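Long-range contacts in tripeptidase (Staphylococcus aureus subsp. aureus, PDB 3RZA), which probably hydrolyses tripeptides as a metal-dependent peptidase of the M20/M25/M40 family and binds zinc and calcium ions: residues Q147-G152 with I387-A392; I55-D60 with V140-K145; P91-T96 with G152-V157. All blocks are in the same frame, centred on the assembly; numbering follows the deposited sequence.

Contact 1: residues Q147-G152 with I387-A392; sequences QQIPHG and IIKIVA
His-151 and Ile-388 meet through carbon alone: His-151 CB lies 3.8 Å from Ile-388 CG2. Followed outward from CB, the histidine soon leaves the helix 387-392. A chi1 of 52° sets CG between its own backbone N and carbonyl carbon and swings the imidazole away, so that CD2 packs on Ile-144 of helix 128-147. At the other side of the ring, ND1 donates to Gly-152 O at 2.8 Å with an N-H...O angle of 166°. The acceptor is only 3° out of the ring plane, which fixes the rotation of the imidazole and identifies ND1 as the nitrogen bearing hydrogen.

Ala-392 points its methyl at the loop and rests over the backbone, with CB 3.8 Å from Pro-150 O and 4.0 Å from His-151 CA. Farther out, Lys-389 passes Ile-149 at about a right angle; its extended chain brings CE to 4.1 Å from Ile-149 CG2, a contact of the lysine's aliphatic part.

No direct hydrogen bond spans the two segments. One water does so instead, accepting from Gly-152 N at 2.9 Å and donating to Ile-388 O at 2.9 Å. That carbonyl already receives the helical bond from Ala-392 N, so it serves two donors. His-151 N is bonded separately to Thr-84 OG1.

The segments bury 220 Å² between them, and the direct contacts are van der Waals ones. This is the helix-to-strand connection of an alpha/beta sheet domain: the loop leaving helix 128-147 passes along the C-terminal helix 374-393 before entering strand 154-159, with the contact centred about 27 Å from the centre of the chain.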
loop_
_atom_site.group_PDB
_atom_site.type_symbol
_atom_site.label_atom_id
_atom_site.label_comp_id
_atom_site.label_asym_id
_atom_site.label_seq_id
_atom_site.Cartn_x
_atom_site.Cartn_y
_atom_site.Cartn_z
ATOM N N GLN A 147 -55.856 -13.256 9.533
ATOM C CA GLN A 147 -56.690 -12.842 10.675
ATOM C C GLN A 147 -57.600 -11.619 10.437
ATOM O O GLN A 147 -58.425 -11.326 11.297
ATOM C CB GLN A 147 -55.818 -12.610 11.907
ATOM C CG GLN A 147 -55.006 -13.846 12.305
ATOM C CD GLN A 147 -54.840 -13.992 13.805
ATOM O OE1 GLN A 147 -53.723 -13.960 14.308
ATOM N NE2 GLN A 147 -55.954 -14.171 14.528
ATOM N N GLN A 148 -57.500 -10.977 9.266
ATOM C CA GLN A 148 -58.335 -9.830 8.879
ATOM C C GLN A 148 -58.187 -8.654 9.846
ATOM O O GLN A 148 -59.174 -8.051 10.249
ATOM C CB GLN A 148 -59.812 -10.238 8.742
ATOM N N ILE A 149 -56.943 -8.358 10.229
ATOM C CA ILE A 149 -56.653 -7.323 11.230
ATOM C C ILE A 149 -56.826 -5.980 10.515
ATOM O O ILE A 149 -56.229 -5.794 9.462
ATOM C CB ILE A 149 -55.217 -7.442 11.771
ATOM C CG1 ILE A 149 -55.053 -8.743 12.552
ATOM C CG2 ILE A 149 -54.873 -6.270 12.694
ATOM C CD1 ILE A 149 -53.639 -9.060 12.840
ATOM N N PRO A 150 -57.672 -5.066 11.043
ATOM C CA PRO A 150 -57.781 -3.761 10.348
ATOM C C PRO A 150 -56.481 -2.935 10.422
ATOM O O PRO A 150 -55.746 -3.036 11.379
ATOM C CB PRO A 150 -58.924 -3.050 11.099
ATOM C CG PRO A 150 -59.619 -4.128 11.880
ATOM C CD PRO A 150 -58.557 -5.120 12.221
ATOM N N HIS A 151 -56.206 -2.159 9.388
ATOM C CA HIS A 151 -54.999 -1.339 9.333
ATOM C C HIS A 151 -55.224 -0.135 8.426
ATOM O O HIS A 151 -56.095 -0.157 7.549
ATOM C CB HIS A 151 -53.828 -2.170 8.802
ATOM C CG HIS A 151 -54.138 -2.866 7.517
ATOM N ND1 HIS A 151 -54.095 -2.234 6.290
ATOM C CD2 HIS A 151 -54.575 -4.120 7.274
ATOM C CE1 HIS A 151 -54.471 -3.081 5.352
ATOM N NE2 HIS A 151 -54.743 -4.238 5.919
ATOM N N GLY A 152 -54.406 0.896 8.619
ATOM C CA GLY A 152 -54.275 1.979 7.652
ATOM C C GLY A 152 -53.445 1.568 6.444
ATOM O O GLY A 152 -53.137 0.376 6.241
ATOM N N ILE A 387 -46.861 -2.226 15.955
ATOM C CA ILE A 387 -46.761 -0.858 15.385
ATOM C C ILE A 387 -47.888 -0.559 14.392
ATOM O O ILE A 387 -48.478 0.513 14.442
ATOM C CB ILE A 387 -45.369 -0.626 14.688
ATOM C CG1 ILE A 387 -44.267 -0.511 15.739
ATOM C CG2 ILE A 387 -45.403 0.621 13.770
ATOM C CD1 ILE A 387 -42.857 -0.518 15.185
ATOM N N ILE A 388 -48.181 -1.515 13.507
ATOM C CA ILE A 388 -49.319 -1.399 12.576
ATOM C C ILE A 388 -50.666 -1.263 13.325
ATOM O O ILE A 388 -51.516 -0.441 12.923
ATOM C CB ILE A 388 -49.378 -2.590 11.578
ATOM C CG1 ILE A 388 -48.271 -2.462 10.536
ATOM C CG2 ILE A 388 -50.732 -2.663 10.862
ATOM C CD1 ILE A 388 -48.047 -3.752 9.722
ATOM N N LYS A 389 -50.835 -2.047 14.410
ATOM C CA LYS A 389 -52.057 -1.976 15.248
ATOM C C LYS A 389 -52.186 -0.640 15.981
ATOM O O LYS A 389 -53.291 -0.101 16.080
ATOM C CB LYS A 389 -52.115 -3.133 16.280
ATOM C CG LYS A 389 -52.445 -4.524 15.702
ATOM C CD LYS A 389 -52.401 -5.609 16.797
ATOM C CE LYS A 389 -53.247 -6.808 16.424
ATOM N NZ LYS A 389 -53.169 -7.931 17.422
ATOM N N ILE A 390 -51.063 -0.131 16.516
ATOM C CA ILE A 390 -51.056 1.138 17.260
ATOM C C ILE A 390 -51.376 2.325 16.325
ATOM O O ILE A 390 -52.183 3.185 16.673
ATOM C CB ILE A 390 -49.707 1.372 18.006
ATOM C CG1 ILE A 390 -49.550 0.376 19.170
ATOM C CG2 ILE A 390 -49.634 2.811 18.557
ATOM C CD1 ILE A 390 -48.077 0.139 19.613
ATOM N N VAL A 391 -50.748 2.335 15.147
ATOM C CA VAL A 391 -51.056 3.309 14.084
ATOM C C VAL A 391 -52.551 3.252 13.686
ATOM O O VAL A 391 -53.184 4.300 13.500
ATOM C CB VAL A 391 -50.131 3.104 12.821
ATOM C CG1 VAL A 391 -50.576 3.986 11.647
ATOM C CG2 VAL A 391 -48.657 3.399 13.171
ATOM N N ALA A 392 -53.108 2.030 13.610
ATOM C CA ALA A 392 -54.521 1.833 13.243
ATOM C C ALA A 392 -55.532 2.388 14.273
ATOM O O ALA A 392 -56.650 2.705 13.892
ATOM C CB ALA A 392 -54.804 0.336 12.965
HETATM O O HOH W 1 -52.094 0.750 10.309
#

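Contact 2: residues I55-D60 with V140-K145; sequences IALGLD and VLQVIK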
loop_
_atom_site.group_PDB
_atom_site.type_symbol
_atom_site.label_atom_id
_atom_site.label_comp_id
_atom_site.label_asym_id
_atom_site.label_seq_id
_atom_site.Cartn_x
_atom_site.Cartn_y
_atom_site.Cartn_z
ATOM N N ILE A 55 -46.941 -9.336 -3.853
ATOM C CA ILE A 55 -48.168 -9.368 -4.668
ATOM C C ILE A 55 -49.122 -10.472 -4.204
ATOM O O ILE A 55 -50.300 -10.209 -3.989
ATOM C CB ILE A 55 -47.887 -9.579 -6.174
ATOM C CG1 ILE A 55 -47.123 -8.404 -6.776
ATOM C CG2 ILE A 55 -49.215 -9.730 -6.964
ATOM C CD1 ILE A 55 -46.663 -8.660 -8.211
ATOM N N ALA A 56 -48.601 -11.689 -4.020
ATOM C CA ALA A 56 -49.399 -12.826 -3.503
ATOM C C ALA A 56 -50.072 -12.555 -2.130
ATOM O O ALA A 56 -51.134 -13.111 -1.845
ATOM C CB ALA A 56 -48.539 -14.077 -3.424
ATOM N N LEU A 57 -49.454 -11.699 -1.304
ATOM C CA LEU A 57 -50.040 -11.243 -0.016
ATOM C C LEU A 57 -51.072 -10.080 -0.152
ATOM O O LEU A 57 -51.580 -9.611 0.864
ATOM C CB LEU A 57 -48.912 -10.850 0.976
ATOM C CG LEU A 57 -48.040 -12.007 1.501
ATOM C CD1 LEU A 57 -46.784 -11.495 2.125
ATOM C CD2 LEU A 57 -48.807 -12.846 2.503
ATOM N N GLY A 58 -51.353 -9.625 -1.390
ATOM C CA GLY A 58 -52.457 -8.692 -1.712
ATOM C C GLY A 58 -52.041 -7.228 -1.919
ATOM O O GLY A 58 -52.894 -6.326 -1.859
ATOM N N LEU A 59 -50.753 -6.983 -2.189
ATOM C CA LEU A 59 -50.209 -5.614 -2.288
ATOM C C LEU A 59 -50.082 -5.216 -3.753
ATOM O O LEU A 59 -49.849 -6.080 -4.599
ATOM C CB LEU A 59 -48.853 -5.512 -1.583
ATOM C CG LEU A 59 -48.923 -5.458 -0.042
ATOM C CD1 LEU A 59 -49.243 -6.831 0.578
ATOM C CD2 LEU A 59 -47.648 -4.898 0.559
ATOM N N ASP A 60 -50.267 -3.921 -4.035
ATOM C CA ASP A 60 -49.943 -3.359 -5.367
ATOM C C ASP A 60 -48.460 -2.997 -5.360
ATOM O O ASP A 60 -48.021 -2.105 -4.613
ATOM C CB ASP A 60 -50.805 -2.130 -5.719
ATOM C CG ASP A 60 -50.574 -1.626 -7.178
ATOM O OD1 ASP A 60 -49.624 -0.844 -7.402
ATOM O OD2 ASP A 60 -51.356 -1.992 -8.090
ATOM N N VAL A 140 -45.698 -10.724 9.008
ATOM C CA VAL A 140 -46.721 -9.764 9.476
ATOM C C VAL A 140 -47.855 -9.587 8.452
ATOM O O VAL A 140 -49.038 -9.618 8.825
ATOM C CB VAL A 140 -46.095 -8.373 9.872
ATOM C CG1 VAL A 140 -47.174 -7.278 9.999
ATOM C CG2 VAL A 140 -45.337 -8.498 11.159
ATOM N N LEU A 141 -47.492 -9.462 7.170
ATOM C CA LEU A 141 -48.497 -9.348 6.096
ATOM C C LEU A 141 -49.387 -10.572 6.049
ATOM O O LEU A 141 -50.608 -10.432 5.940
ATOM C CB LEU A 141 -47.845 -9.113 4.713
ATOM C CG LEU A 141 -47.401 -7.681 4.437
ATOM C CD1 LEU A 141 -46.495 -7.626 3.227
ATOM C CD2 LEU A 141 -48.630 -6.724 4.260
ATOM N N GLN A 142 -48.775 -11.752 6.193
ATOM C CA GLN A 142 -49.525 -13.011 6.187
ATOM C C GLN A 142 -50.463 -13.142 7.400
ATOM O O GLN A 142 -51.548 -13.646 7.257
ATOM C CB GLN A 142 -48.585 -14.224 6.087
ATOM C CG GLN A 142 -49.296 -15.504 5.656
ATOM C CD GLN A 142 -48.388 -16.473 4.885
ATOM O OE1 GLN A 142 -47.252 -16.147 4.536
ATOM N NE2 GLN A 142 -48.894 -17.672 4.633
ATOM N N VAL A 143 -50.040 -12.665 8.585
ATOM C CA VAL A 143 -50.922 -12.622 9.787
ATOM C C VAL A 143 -52.090 -11.636 9.609
ATOM O O VAL A 143 -53.216 -11.925 9.995
ATOM C CB VAL A 143 -50.127 -12.249 11.086
ATOM C CG1 VAL A 143 -51.072 -11.996 12.280
ATOM C CG2 VAL A 143 -49.129 -13.334 11.439
ATOM N N ILE A 144 -51.804 -10.461 9.057
ATOM C CA ILE A 144 -52.849 -9.463 8.748
ATOM C C ILE A 144 -53.912 -10.015 7.771
ATOM O O ILE A 144 -55.130 -9.912 8.046
ATOM C CB ILE A 144 -52.236 -8.149 8.204
ATOM C CG1 ILE A 144 -51.530 -7.397 9.341
ATOM C CG2 ILE A 144 -53.326 -7.258 7.566
ATOM C CD1 ILE A 144 -50.586 -6.270 8.879
ATOM N N LYS A 145 -53.443 -10.641 6.690
ATOM C CA LYS A 145 -54.310 -11.304 5.716
ATOM C C LYS A 145 -55.187 -12.382 6.357
ATOM O O LYS A 145 -56.406 -12.318 6.282
ATOM C CB LYS A 145 -53.469 -11.925 4.587
ATOM C CG LYS A 145 -54.287 -12.512 3.430
ATOM C CD LYS A 145 -53.410 -12.822 2.215
ATOM C CE LYS A 145 -54.229 -13.442 1.072
ATOM N NZ LYS A 145 -53.399 -14.272 0.173
#
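Leu-57, pointing at helix 128-147, has the largest share of the contact and splits its two methyls between neighbouring residues. CD1 sits 3.7 Å from Leu-141 CB, whereas CD2 comes across the base of Gln-142, 3.8 Å from its CA and equally near its CB. Leu-59 approaches the same helix differently, reaching tip to tip toward Leu-141 with CD1 3.7 Å from Leu-141 CD2. Leu-141 is thus touched near its root by one leucine and at its end by the other, and Phe-156 and Met-81 of the sheet also pack on it.

The polar part is a single hydrogen bond. Lys-145 has CG anti to the backbone N (chi1 -174°) and a fully extended chain, and this length carries NZ to Ala-56 O at 3.2 Å. The approach lies in the carbonyl plane, with a C=O...N angle of 155°. Along the way CD passes 3.9 Å from Leu-57 O. Because these carbonyls close helix 46-56, the ammonium probably also gains from the negative end of that helix.

Backbone geometry explains why the chain turns here. Gly-58 has positive phi, and its N bonds back to Ile-55 O at 2.9 Å. Together with a second bond into the last turn this makes a Schellman motif, ending helix 46-56 against helix 128-147 and leading directly into strand 60-63.

Contact 3: residues P91-T96 with G152-V157; sequences PKLYLT and GQIQFV
Phe-156 and Leu-95 lie side by side and point the same way, with Leu-95 CD1 approaching the ring obliquely, 3.6 Å from CE2. Met-137 of helix 128-147 touches this phenyl as well. The second ring, that of Tyr-94, belongs to the other face of the sheet, where its CD2 is met obliquely by Val-157 CG2 at 3.9 Å; its hydroxyl is bonded to Ser-355. Of the two flat amides, that of Gln-153 has NE2 3.8 Å from Lys-92 CD, and both side chains continue to Asp-178, the lysine by a salt bridge. The amide of Gln-155 is held from outside the two segments: OE1 accepts from Asp-178 N, and NE2 bonds to Thr-80 OG1 and Leu-176 O.

Between these groups run two parallel strands, 20° apart in direction, paired from Leu-93 with Ile-154 to Thr-96 with Val-157. Leu-93 N donates to Gln-153 O at 3.1 Å, almost straight at 178°. Gln-155 N then returns a bond to Leu-93 O, followed by Leu-95 N to Gln-155 O (2.8 Å) and Val-157 N to Leu-95 O (2.8 Å). At the far end Thr-96 OG1 donates to Val-157 O at 2.7 Å, entering 36° above the carbonyl plane.

Water adds to the pairing at the start of the strands: one molecule donates to Pro-91 O and Gln-153 O, and another links Leu-93 O, already an acceptor for Gln-155 N, with Gln-153 NE2.

The chemistry therefore changes along and across the pair. Leu-93, Leu-95, Ile-154 and Phe-156 give an oily face for helices 128-147 and 374-393, while the threonine bond adds a side-chain link at Thr-96, whose side chain is about 10 Å from the zinc and which stands two residues before its ligand His-98.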
loop_
_atom_site.group_PDB
_atom_site.type_symbol
_atom_site.label_atom_id
_atom_site.label_comp_id
_atom_site.label_asym_id
_atom_site.label_seq_id
_atom_site.Cartn_x
_atom_site.Cartn_y
_atom_site.Cartn_z
ATOM N N PRO A 91 -52.979 7.542 10.288
ATOM C CA PRO A 91 -51.737 7.852 9.615
ATOM C C PRO A 91 -51.262 6.788 8.614
ATOM O O PRO A 91 -51.570 5.585 8.767
ATOM C CB PRO A 91 -50.737 7.953 10.772
ATOM C CG PRO A 91 -51.526 8.407 11.885
ATOM C CD PRO A 91 -52.820 7.694 11.750
ATOM N N LYS A 92 -50.546 7.257 7.596
ATOM C CA LYS A 92 -50.032 6.402 6.537
ATOM C C LYS A 92 -48.606 6.067 6.906
ATOM O O LYS A 92 -47.803 6.974 7.154
ATOM C CB LYS A 92 -50.079 7.120 5.195
ATOM C CG LYS A 92 -51.502 7.528 4.736
ATOM C CD LYS A 92 -51.414 8.369 3.482
ATOM C CE LYS A 92 -52.763 8.576 2.825
ATOM N NZ LYS A 92 -52.621 9.389 1.580
ATOM N N LEU A 93 -48.307 4.770 6.937
ATOM C CA LEU A 93 -47.047 4.222 7.427
ATOM C C LEU A 93 -46.244 3.707 6.274
ATOM O O LEU A 93 -46.818 3.254 5.270
ATOM C CB LEU A 93 -47.342 3.045 8.368
ATOM C CG LEU A 93 -46.175 2.321 9.037
ATOM C CD1 LEU A 93 -45.277 3.298 9.822
ATOM C CD2 LEU A 93 -46.747 1.263 9.935
ATOM N N TYR A 94 -44.917 3.746 6.401
ATOM C CA TYR A 94 -44.052 2.931 5.559
ATOM C C TYR A 94 -43.077 2.138 6.404
ATOM O O TYR A 94 -42.759 2.523 7.514
ATOM C CB TYR A 94 -43.314 3.756 4.470
ATOM C CG TYR A 94 -41.950 4.247 4.883
ATOM C CD1 TYR A 94 -41.820 5.392 5.660
ATOM C CD2 TYR A 94 -40.784 3.552 4.523
ATOM C CE1 TYR A 94 -40.589 5.835 6.082
ATOM C CE2 TYR A 94 -39.540 3.990 4.951
ATOM C CZ TYR A 94 -39.448 5.146 5.730
ATOM O OH TYR A 94 -38.207 5.597 6.144
ATOM N N LEU A 95 -42.631 1.011 5.852
ATOM C CA LEU A 95 -41.606 0.168 6.452
ATOM C C LEU A 95 -40.604 -0.125 5.358
ATOM O O LEU A 95 -41.015 -0.335 4.220
ATOM C CB LEU A 95 -42.225 -1.129 6.954
ATOM C CG LEU A 95 -43.328 -1.020 8.004
ATOM C CD1 LEU A 95 -44.046 -2.378 8.129
ATOM C CD2 LEU A 95 -42.740 -0.559 9.350
ATOM N N THR A 96 -39.312 -0.150 5.689
ATOM C CA THR A 96 -38.253 -0.444 4.714
ATOM C C THR A 96 -37.199 -1.422 5.231
ATOM O O THR A 96 -36.825 -1.380 6.399
ATOM C CB THR A 96 -37.560 0.844 4.154
ATOM O OG1 THR A 96 -36.665 0.490 3.097
ATOM C CG2 THR A 96 -36.783 1.577 5.211
ATOM N N GLY A 152 -54.406 0.896 8.619
ATOM C CA GLY A 152 -54.275 1.979 7.652
ATOM C C GLY A 152 -53.445 1.568 6.444
ATOM O O GLY A 152 -53.137 0.376 6.241
ATOM N N GLN A 153 -53.113 2.558 5.622
ATOM C CA GLN A 153 -52.253 2.349 4.477
ATOM C C GLN A 153 -50.876 2.050 5.007
ATOM O O GLN A 153 -50.437 2.711 5.939
ATOM C CB GLN A 153 -52.198 3.588 3.586
ATOM C CG GLN A 153 -51.488 3.391 2.264
ATOM C CD GLN A 153 -51.616 4.608 1.377
ATOM O OE1 GLN A 153 -52.686 4.869 0.848
ATOM N NE2 GLN A 153 -50.536 5.385 1.249
ATOM N N ILE A 154 -50.220 1.047 4.412
ATOM C CA ILE A 154 -48.849 0.663 4.747
ATOM C C ILE A 154 -48.097 0.458 3.434
ATOM O O ILE A 154 -48.583 -0.269 2.552
ATOM C CB ILE A 154 -48.778 -0.665 5.560
ATOM C CG1 ILE A 154 -49.848 -0.722 6.652
ATOM C CG2 ILE A 154 -47.413 -0.809 6.183
ATOM C CD1 ILE A 154 -49.903 -2.047 7.380
ATOM N N GLN A 155 -46.941 1.103 3.295
ATOM C CA GLN A 155 -46.013 0.827 2.182
ATOM C C GLN A 155 -44.798 0.026 2.661
ATOM O O GLN A 155 -44.273 0.287 3.748
ATOM C CB GLN A 155 -45.580 2.113 1.490
ATOM C CG GLN A 155 -46.705 2.750 0.726
ATOM C CD GLN A 155 -46.267 3.897 -0.150
ATOM O OE1 GLN A 155 -45.538 4.772 0.290
ATOM N NE2 GLN A 155 -46.752 3.925 -1.380
ATOM N N PHE A 156 -44.400 -0.971 1.863
ATOM C CA PHE A 156 -43.233 -1.794 2.124
ATOM C C PHE A 156 -42.229 -1.463 1.040
ATOM O O PHE A 156 -42.485 -1.730 -0.145
ATOM C CB PHE A 156 -43.608 -3.265 2.096
ATOM C CG PHE A 156 -44.514 -3.659 3.221
ATOM C CD1 PHE A 156 -45.873 -3.401 3.156
ATOM C CD2 PHE A 156 -44.006 -4.273 4.365
ATOM C CE1 PHE A 156 -46.709 -3.738 4.210
ATOM C CE2 PHE A 156 -44.844 -4.638 5.420
ATOM C CZ PHE A 156 -46.187 -4.369 5.349
ATOM N N VAL A 157 -41.131 -0.820 1.444
ATOM C CA VAL A 157 -40.132 -0.277 0.528
ATOM C C VAL A 157 -38.898 -1.178 0.598
ATOM O O VAL A 157 -38.210 -1.213 1.623
ATOM C CB VAL A 157 -39.760 1.198 0.899
ATOM C CG1 VAL A 157 -38.719 1.738 -0.038
ATOM C CG2 VAL A 157 -41.003 2.086 0.874
HETATM O O HOH W 2 -51.120 2.802 8.644
HETATM O O HOH W 3 -53.828 5.165 6.506
HETATM O O HOH W 4 -48.455 4.415 3.500
#

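How the contacts relate
The three contacts lie on one side of the chain's centre, with centres 11 Å apart for contacts 1 and 3 and 13 Å for the other pairs. Contact 2 closes before contact 1 opens, whereas contact 3 interleaves with both. Helix 128-147, its loop and strand 154-159 run successively through contacts 2, 1 and 3, and Gly-152 belongs to both 1 and 3. Contacts 2 and 3 meet around Phe-156, contacts 1 and 3 around Ile-388 and Ile-154. Contact 3 is pairing within the sheet; contacts 1 and 2 lie among helices 128-147 and 374-393 and the end of helix 46-56, which pack on it. Helix 128-147 and strand 93-98 also carry metal ligands, Asp-129 and His-98.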